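Local structure of DR2417 (Deinococcus radiodurans, 4XWW) at residues K32-F37 and I63-D68; V44-G49 and G79-H84; G48-P53 and G85-I90. The protein probably degrades and matures RNA as a 5'-3' exonuclease, and possibly as an endonuclease, through a two-metal active site of the metallo-beta-lactamase superfamily. All coordinates share one frame; numbering follows the deposited sequence.

Contact 1. Residues K32-F37 and I63-D68; sequences KNITVF and IVPRID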
# COMPACT_ATOMS: atom_id res chain seq x y z
N LYS A 32 11.72 -15.26 -0.22
CA LYS A 32 12.05 -16.64 0.18
C LYS A 32 12.61 -17.51 -0.94
O LYS A 32 12.12 -18.61 -1.20
CB LYS A 32 10.84 -17.34 0.84
CG LYS A 32 9.54 -17.46 0.03
CD LYS A 32 8.43 -18.08 0.94
CE LYS A 32 7.03 -18.00 0.31
NZ LYS A 32 6.96 -18.81 -0.95
N ASN A 33 13.68 -17.02 -1.55
CA ASN A 33 14.35 -17.74 -2.62
C ASN A 33 14.97 -19.05 -2.14
O ASN A 33 15.68 -19.08 -1.12
CB ASN A 33 15.41 -16.83 -3.23
CG ASN A 33 14.78 -15.64 -3.94
OD1 ASN A 33 14.25 -15.79 -5.02
ND2 ASN A 33 14.80 -14.48 -3.31
N ILE A 34 14.70 -20.12 -2.88
CA ILE A 34 15.33 -21.41 -2.64
C ILE A 34 15.08 -22.30 -3.86
O ILE A 34 13.94 -22.52 -4.29
CB ILE A 34 14.82 -22.10 -1.34
CG1 ILE A 34 15.39 -23.52 -1.26
CG2 ILE A 34 13.28 -22.08 -1.25
CD1 ILE A 34 15.26 -24.18 0.12
N THR A 35 16.18 -22.78 -4.43
CA THR A 35 16.13 -23.56 -5.66
C THR A 35 16.89 -24.86 -5.50
O THR A 35 18.04 -24.89 -5.03
CB THR A 35 16.71 -22.76 -6.84
OG1 THR A 35 16.07 -21.48 -6.91
CG2 THR A 35 16.50 -23.50 -8.16
N VAL A 36 16.23 -25.94 -5.89
CA VAL A 36 16.77 -27.28 -5.82
C VAL A 36 17.20 -27.72 -7.21
O VAL A 36 16.46 -27.53 -8.18
CB VAL A 36 15.73 -28.26 -5.23
CG1 VAL A 36 16.19 -29.69 -5.35
CG2 VAL A 36 15.45 -27.90 -3.77
N PHE A 37 18.41 -28.27 -7.29
CA PHE A 37 18.88 -28.96 -8.49
C PHE A 37 19.04 -30.44 -8.20
O PHE A 37 19.68 -30.81 -7.23
CB PHE A 37 20.21 -28.37 -8.97
CG PHE A 37 20.10 -26.95 -9.44
CD1 PHE A 37 19.75 -26.67 -10.75
CD2 PHE A 37 20.33 -25.90 -8.56
CE1 PHE A 37 19.62 -25.34 -11.18
CE2 PHE A 37 20.22 -24.58 -9.00
CZ PHE A 37 19.87 -24.31 -10.30
N ILE A 63 7.87 -15.22 6.64
CA ILE A 63 7.41 -16.41 5.94
C ILE A 63 8.64 -17.21 5.46
O ILE A 63 9.57 -16.66 4.92
CB ILE A 63 6.52 -16.03 4.73
CG1 ILE A 63 5.38 -15.10 5.17
CG2 ILE A 63 6.01 -17.29 4.05
CD1 ILE A 63 4.63 -14.44 4.02
N VAL A 64 8.61 -18.52 5.66
CA VAL A 64 9.72 -19.36 5.22
C VAL A 64 9.17 -20.45 4.32
O VAL A 64 7.97 -20.70 4.33
CB VAL A 64 10.48 -19.96 6.42
CG1 VAL A 64 11.11 -18.84 7.23
CG2 VAL A 64 9.56 -20.80 7.29
N PRO A 65 10.03 -21.09 3.51
CA PRO A 65 9.50 -22.04 2.53
C PRO A 65 9.11 -23.37 3.14
O PRO A 65 9.71 -23.81 4.12
CB PRO A 65 10.67 -22.24 1.55
CG PRO A 65 11.70 -21.22 1.89
CD PRO A 65 11.47 -20.85 3.34
N ARG A 66 8.09 -23.99 2.57
CA ARG A 66 7.80 -25.40 2.83
C ARG A 66 8.94 -26.24 2.30
O ARG A 66 9.34 -26.07 1.15
CB ARG A 66 6.48 -25.82 2.18
CG ARG A 66 5.23 -25.49 3.01
CD ARG A 66 4.40 -26.76 3.26
NE ARG A 66 3.47 -27.00 2.17
CZ ARG A 66 2.99 -28.19 1.82
NH1 ARG A 66 2.15 -28.28 0.80
NH2 ARG A 66 3.36 -29.28 2.47
N ILE A 67 9.47 -27.14 3.11
CA ILE A 67 10.61 -27.94 2.67
C ILE A 67 10.29 -29.43 2.66
O ILE A 67 11.20 -30.26 2.75
CB ILE A 67 11.87 -27.70 3.54
CG1 ILE A 67 11.58 -28.00 5.01
CG2 ILE A 67 12.41 -26.28 3.32
CD1 ILE A 67 12.85 -28.14 5.86
N ASP A 68 9.00 -29.75 2.53
CA ASP A 68 8.55 -31.15 2.40
C ASP A 68 9.45 -31.93 1.44
O ASP A 68 9.83 -33.07 1.73
CB ASP A 68 7.11 -31.23 1.88
CG ASP A 68 6.14 -30.46 2.74
OD1 ASP A 68 6.46 -29.32 3.14
OD2 ASP A 68 5.04 -30.99 3.01
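K32 meets I63 and V64 with its aliphatic chain and P65 with its CB. Its CG lies between the backbone N and the carbonyl carbon (chi1 58°), and the next two torsions are extended, which carries the methylenes out to the second segment. At the far end of that run CE comes 3.9 Å from I63 CG2, while CD lies 4.2 Å from V64 C. The two side chains cross at a slant, and NZ ends in a salt bridge with E29. Closer to the backbone, K32 CB and P65 CG are 4.1 Å apart. N33 turns the other way, and its ND2 is bonded to D88 O beside the zinc site. With I34 the chain enters strand 34-39 of the large mixed sheet in the metallo-beta-lactamase fold, whereas I63, V64 and P65 belong to strand 62-65, an outer strand of a separate antiparallel sheet next to strand 452-456. The contacts across the segments here are apolar, with the proline ring set against I34 and the K32 methylenes. I34 directs CG2 at that ring, reaching P65 CG at 3.6 Å and P65 CB at 3.8 Å. Its CG1 branch runs anti to the backbone N (chi1 173°), leaving the CG2 methyl to touch the ring. Beyond P65, the I34 side chain also packs on L24, V45 and L70.

Contact 2. Residues V44-G49 and G79-H84; sequences VVVDGG and GWILTH. With ZN (zinc ion), chain E.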
# COMPACT_ATOMS: atom_id res chain seq x y z
N VAL A 44 21.73 -30.48 -5.07
CA VAL A 44 22.36 -29.26 -4.59
C VAL A 44 21.25 -28.24 -4.37
O VAL A 44 20.36 -28.11 -5.21
CB VAL A 44 23.39 -28.72 -5.59
CG1 VAL A 44 24.08 -27.47 -5.03
CG2 VAL A 44 24.42 -29.80 -5.92
N VAL A 45 21.29 -27.53 -3.25
CA VAL A 45 20.28 -26.49 -2.97
C VAL A 45 20.92 -25.11 -3.03
O VAL A 45 22.08 -24.94 -2.64
CB VAL A 45 19.61 -26.69 -1.59
CG1 VAL A 45 18.37 -25.77 -1.43
CG2 VAL A 45 19.19 -28.14 -1.39
N VAL A 46 20.19 -24.11 -3.50
CA VAL A 46 20.73 -22.76 -3.60
C VAL A 46 19.86 -21.80 -2.79
O VAL A 46 18.67 -21.68 -3.07
CB VAL A 46 20.83 -22.31 -5.06
CG1 VAL A 46 21.36 -20.86 -5.13
CG2 VAL A 46 21.75 -23.26 -5.85
N ASP A 47 20.43 -21.26 -1.72
CA ASP A 47 19.82 -20.22 -0.91
C ASP A 47 18.74 -20.77 0.02
O ASP A 47 18.29 -21.90 -0.15
CB ASP A 47 19.30 -19.07 -1.79
CG ASP A 47 20.43 -18.20 -2.31
OD1 ASP A 47 21.56 -18.34 -1.82
OD2 ASP A 47 20.18 -17.37 -3.21
N GLY A 48 18.34 -19.98 1.01
CA GLY A 48 17.25 -20.33 1.90
C GLY A 48 16.61 -19.09 2.49
O GLY A 48 16.77 -18.81 3.67
N GLY A 49 15.91 -18.33 1.66
CA GLY A 49 15.36 -17.04 2.04
C GLY A 49 14.09 -17.03 2.87
O GLY A 49 13.39 -18.03 2.95
N GLY A 79 24.86 -30.58 -0.69
CA GLY A 79 25.34 -29.31 -0.19
C GLY A 79 24.52 -28.11 -0.61
O GLY A 79 23.51 -28.23 -1.30
N TRP A 80 25.01 -26.94 -0.20
CA TRP A 80 24.30 -25.69 -0.36
C TRP A 80 25.21 -24.63 -0.96
O TRP A 80 26.41 -24.59 -0.66
CB TRP A 80 23.79 -25.21 1.01
CG TRP A 80 22.31 -24.89 1.07
CD1 TRP A 80 21.68 -23.77 0.61
CD2 TRP A 80 21.29 -25.71 1.65
NE1 TRP A 80 20.34 -23.83 0.86
CE2 TRP A 80 20.07 -25.01 1.51
CE3 TRP A 80 21.28 -26.96 2.29
CZ2 TRP A 80 18.85 -25.52 1.97
CZ3 TRP A 80 20.07 -27.46 2.74
CH2 TRP A 80 18.87 -26.74 2.58
N ILE A 81 24.62 -23.79 -1.80
CA ILE A 81 25.23 -22.58 -2.32
C ILE A 81 24.47 -21.37 -1.77
O ILE A 81 23.25 -21.34 -1.85
CB ILE A 81 25.17 -22.53 -3.86
CG1 ILE A 81 26.00 -23.66 -4.47
CG2 ILE A 81 25.62 -21.18 -4.40
CD1 ILE A 81 25.74 -23.81 -5.94
N LEU A 82 25.20 -20.41 -1.19
CA LEU A 82 24.58 -19.17 -0.71
C LEU A 82 25.10 -17.99 -1.53
O LEU A 82 26.29 -17.67 -1.46
CB LEU A 82 24.87 -18.95 0.78
CG LEU A 82 24.47 -20.08 1.73
CD1 LEU A 82 24.67 -19.62 3.17
CD2 LEU A 82 23.00 -20.42 1.49
N THR A 83 24.22 -17.35 -2.31
CA THR A 83 24.67 -16.35 -3.28
C THR A 83 25.01 -14.98 -2.66
O THR A 83 25.90 -14.29 -3.15
CB THR A 83 23.65 -16.12 -4.42
OG1 THR A 83 22.39 -15.65 -3.88
CG2 THR A 83 23.41 -17.42 -5.23
N HIS A 84 24.30 -14.61 -1.60
CA HIS A 84 24.54 -13.34 -0.90
C HIS A 84 23.70 -13.28 0.38
O HIS A 84 22.81 -14.11 0.58
CB HIS A 84 24.25 -12.11 -1.79
CG HIS A 84 22.82 -11.92 -2.21
ND1 HIS A 84 22.16 -12.79 -3.04
CD2 HIS A 84 21.95 -10.89 -1.97
CE1 HIS A 84 20.94 -12.33 -3.29
NE2 HIS A 84 20.80 -11.18 -2.65
ZN ZN E . 19.61 -9.44 -2.99
O HOH W 1 17.92 -9.69 -3.74
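Strands 44-46 and 79-82, neighbours in the large sheet of the metallo-beta-lactamase fold, bring V45 beside W80 and V46 beside I81 in parallel register, their short axes 24° apart. V45 joins the backbones through both of its polar atoms: V45 N donates to G79 O (3.0 Å) and V45 O accepts from I81 N (2.9 Å). D47 N continues the pairing past V46 by donating to I81 O. On the sheet face that carries V45, its CB sits over the five-membered ring of W80, 3.7 Å from the centroid, in a CH-pi contact. V45 CG1 presses on the six-membered side, at 3.4 Å from W80 CZ2. The indole is swung to an unusual chi1 of -127°, and its NE1 reaches D47 O within the ring plane, although the donor stands 68° above the plane of that carbonyl. V46 CG2 and I81 CB pack on the other face, against side chains of strands 137-140, 144-150 and 159-165. The strand ends lead into the zinc site: D47 corresponds to the aspartate of the first superfamily motif, and H84 starts the HxHxDH motif. The carboxylate grips T83 twice, each oxygen using its syn lone pair, with OD1 taking T83 N (2.9 Å) and OD2 taking T83 OG1 (2.9 Å); OD2 also binds H89. Since T83 OG1 donates to D47, it can accept from H84 ND1, 3.0 Å away and close to the imidazole plane. Together with the zinc bond this second-shell contact sets the ring's rotation, H84 NE2 binding the metal at 2.1 Å alongside H86, H153 and a water.

Contact 3. Residues G48-P53 and G85-I90; sequences GGLAFP and GHEDHI. With ZN (zinc ion), chain F; ZN (zinc ion), chain E; nucleotides of chain C.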
# COMPACT_ATOMS: atom_id res chain seq x y z
N GLY A 48 18.34 -19.98 1.01
CA GLY A 48 17.25 -20.33 1.90
C GLY A 48 16.61 -19.09 2.49
O GLY A 48 16.77 -18.81 3.67
N GLY A 49 15.91 -18.33 1.66
CA GLY A 49 15.36 -17.04 2.04
C GLY A 49 14.09 -17.03 2.87
O GLY A 49 13.39 -18.03 2.95
N LEU A 50 13.82 -15.89 3.50
CA LEU A 50 12.48 -15.63 4.05
C LEU A 50 11.74 -14.64 3.14
O LEU A 50 12.33 -14.00 2.26
CB LEU A 50 12.57 -15.08 5.48
CG LEU A 50 13.31 -13.75 5.76
CD1 LEU A 50 12.58 -12.49 5.26
CD2 LEU A 50 13.63 -13.64 7.25
N ALA A 51 10.44 -14.49 3.39
CA ALA A 51 9.66 -13.46 2.73
C ALA A 51 8.94 -12.62 3.77
O ALA A 51 8.73 -13.05 4.91
CB ALA A 51 8.66 -14.07 1.75
N PHE A 52 8.56 -11.42 3.38
CA PHE A 52 7.87 -10.52 4.29
C PHE A 52 6.40 -10.61 4.06
O PHE A 52 5.97 -10.82 2.93
CB PHE A 52 8.39 -9.10 4.13
CG PHE A 52 9.82 -8.97 4.54
CD1 PHE A 52 10.16 -8.89 5.87
CD2 PHE A 52 10.83 -8.99 3.59
CE1 PHE A 52 11.48 -8.80 6.26
CE2 PHE A 52 12.15 -8.89 3.97
CZ PHE A 52 12.48 -8.80 5.31
N PRO A 53 5.61 -10.51 5.14
CA PRO A 53 4.16 -10.69 5.07
C PRO A 53 3.49 -9.57 4.30
O PRO A 53 3.93 -8.43 4.39
CB PRO A 53 3.72 -10.68 6.54
CG PRO A 53 4.84 -10.03 7.28
CD PRO A 53 6.08 -10.39 6.53
N GLY A 85 24.00 -12.31 1.23
CA GLY A 85 23.46 -12.30 2.58
C GLY A 85 22.16 -11.50 2.77
O GLY A 85 21.83 -11.18 3.91
N HIS A 86 21.44 -11.18 1.70
CA HIS A 86 20.10 -10.55 1.87
C HIS A 86 19.13 -11.52 2.54
O HIS A 86 19.20 -12.73 2.34
CB HIS A 86 19.51 -10.10 0.52
CG HIS A 86 19.96 -8.75 0.09
ND1 HIS A 86 20.08 -8.39 -1.23
CD2 HIS A 86 20.34 -7.66 0.81
CE1 HIS A 86 20.51 -7.14 -1.32
NE2 HIS A 86 20.66 -6.67 -0.09
N GLU A 87 18.19 -10.97 3.31
CA GLU A 87 17.25 -11.79 4.05
C GLU A 87 16.36 -12.65 3.17
O GLU A 87 15.93 -13.70 3.60
CB GLU A 87 16.37 -10.91 4.95
CG GLU A 87 17.11 -10.39 6.18
CD GLU A 87 17.35 -11.42 7.25
OE1 GLU A 87 16.81 -12.54 7.16
OE2 GLU A 87 18.08 -11.11 8.20
N ASP A 88 16.07 -12.22 1.94
CA ASP A 88 15.26 -13.09 1.09
C ASP A 88 16.09 -14.18 0.41
O ASP A 88 15.58 -14.93 -0.43
CB ASP A 88 14.49 -12.28 0.04
CG ASP A 88 15.38 -11.66 -1.00
OD1 ASP A 88 16.43 -11.11 -0.62
OD2 ASP A 88 15.00 -11.71 -2.19
N HIS A 89 17.36 -14.31 0.81
CA HIS A 89 18.16 -15.46 0.40
C HIS A 89 18.74 -16.25 1.56
O HIS A 89 19.04 -17.42 1.38
CB HIS A 89 19.28 -15.00 -0.55
CG HIS A 89 18.75 -14.35 -1.79
ND1 HIS A 89 18.70 -15.00 -3.01
CD2 HIS A 89 18.18 -13.14 -1.99
CE1 HIS A 89 18.16 -14.20 -3.91
NE2 HIS A 89 17.84 -13.06 -3.32
N ILE A 90 18.88 -15.66 2.75
CA ILE A 90 19.39 -16.43 3.88
C ILE A 90 18.50 -16.48 5.11
O ILE A 90 18.79 -17.21 6.06
CB ILE A 90 20.77 -15.90 4.35
CG1 ILE A 90 20.70 -14.45 4.80
CG2 ILE A 90 21.76 -16.01 3.20
CD1 ILE A 90 21.84 -14.05 5.70
ZN ZN F . 16.66 -11.27 -3.58
ZN ZN E . 19.61 -9.44 -2.99
P U C 4 18.34 -7.01 3.99
OP1 U C 4 19.61 -6.26 3.94
OP2 U C 4 18.27 -8.39 3.48
O5' U C 4 17.86 -6.96 5.51
C5' U C 4 16.51 -7.26 5.89
C4' U C 4 15.74 -5.99 6.13
O4' U C 4 14.32 -6.30 6.07
C3' U C 4 15.96 -5.32 7.48
O3' U C 4 17.04 -4.39 7.44
C2' U C 4 14.58 -4.74 7.78
O2' U C 4 14.27 -3.57 7.06
C1' U C 4 13.68 -5.85 7.25
N1 U C 4 13.57 -7.00 8.16
C2 U C 4 12.42 -7.10 8.92
O2 U C 4 11.51 -6.30 8.86
N3 U C 4 12.38 -8.19 9.75
C4 U C 4 13.34 -9.17 9.90
O4 U C 4 13.15 -10.09 10.70
C5 U C 4 14.50 -8.99 9.09
C6 U C 4 14.57 -7.93 8.27
P U C 3 16.16 -7.20 -2.18
OP1 U C 3 17.05 -6.59 -3.18
OP2 U C 3 15.85 -8.65 -2.25
O5' U C 3 16.75 -6.87 -0.74
C5' U C 3 16.91 -5.50 -0.32
C4' U C 3 16.46 -5.35 1.11
O4' U C 3 15.03 -5.12 1.14
C3' U C 3 16.72 -6.57 1.99
O3' U C 3 17.22 -6.15 3.25
C2' U C 3 15.34 -7.20 2.14
O2' U C 3 15.17 -7.92 3.35
C1' U C 3 14.44 -5.98 2.10
N1 U C 3 13.07 -6.28 1.68
C2 U C 3 12.03 -5.81 2.46
O2 U C 3 12.21 -5.14 3.46
N3 U C 3 10.78 -6.14 2.01
C4 U C 3 10.46 -6.88 0.90
O4 U C 3 9.27 -7.10 0.63
C5 U C 3 11.58 -7.34 0.15
C6 U C 3 12.82 -7.04 0.55
O HOH W 1 17.92 -9.69 -3.74
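H86 O is held by two amides, H89 N and I90 N, and the short helical turn that this closes offers H89 O to G48 N and E87 O to L50 N across the contact. The G48 bond is the shorter, 2.7 Å from G48 N to H89 O. L50 N is 3.0 Å from E87 O, and the bond is nearly straight (174°). Between them the backbones come close: G49 CA approaches D88 O to 3.3 Å in a C-H...O contact, an approach that the absence of a side chain at G49 makes possible. A second contact of this kind runs from D88 CA to L50 O. L50 sends CD2 to 3.4 Å from E87 OE1, while the other carboxylate oxygen, OE2, forms a salt bridge with K118. L50 CD1 also lies over one face of the F52 ring, near its rim; U3 of the RNA chain covers the opposite face, and U4 meets the ring edge. E87 N grips the phosphate between these nucleotides, 2.6 Å from U4 OP2 and with an N-H...O angle of 172°. From the same turn D88 OD2 and H89 NE2 bind one zinc, each at 2.2 Å, and H403 completes its protein ligands. D88 CG lies between the backbone N and the carbonyl carbon (chi1 68°), the setting from which OD2 reaches the metal. H86 ND1 binds the other zinc together with H84 and H153. A water bridges the two metals and donates to U3 OP2, consistent with a hydrolytic role. This metal-carrying turn is the HxHxDH motif typical of the metallo-beta-lactamase superfamily.

Overall arrangement
The three contacts form one continuous region, their centres 10 to 11 Å apart. Strands 34-39 and 42-46 are antiparallel neighbours, so contacts 1 and 2 share a sheet, with T35 O 2.7 Å from V46 N in a probable hydrogen bond. Contact 3 adjoins contact 1 through two further probable bonds, K32 N to L50 O and A51 N to I63 O, both 2.8 Å. Contacts 2 and 3 share G48 and G49 and meet at the metals: D47 OD2 lies 2.8 Å from H89 ND1, placing a second-shell residue of contact 2 behind a zinc ligand of contact 3. Only contact 1 supplies no zinc ligand; the nearest atom of the K32 side chain is about 10 Å from a zinc ion.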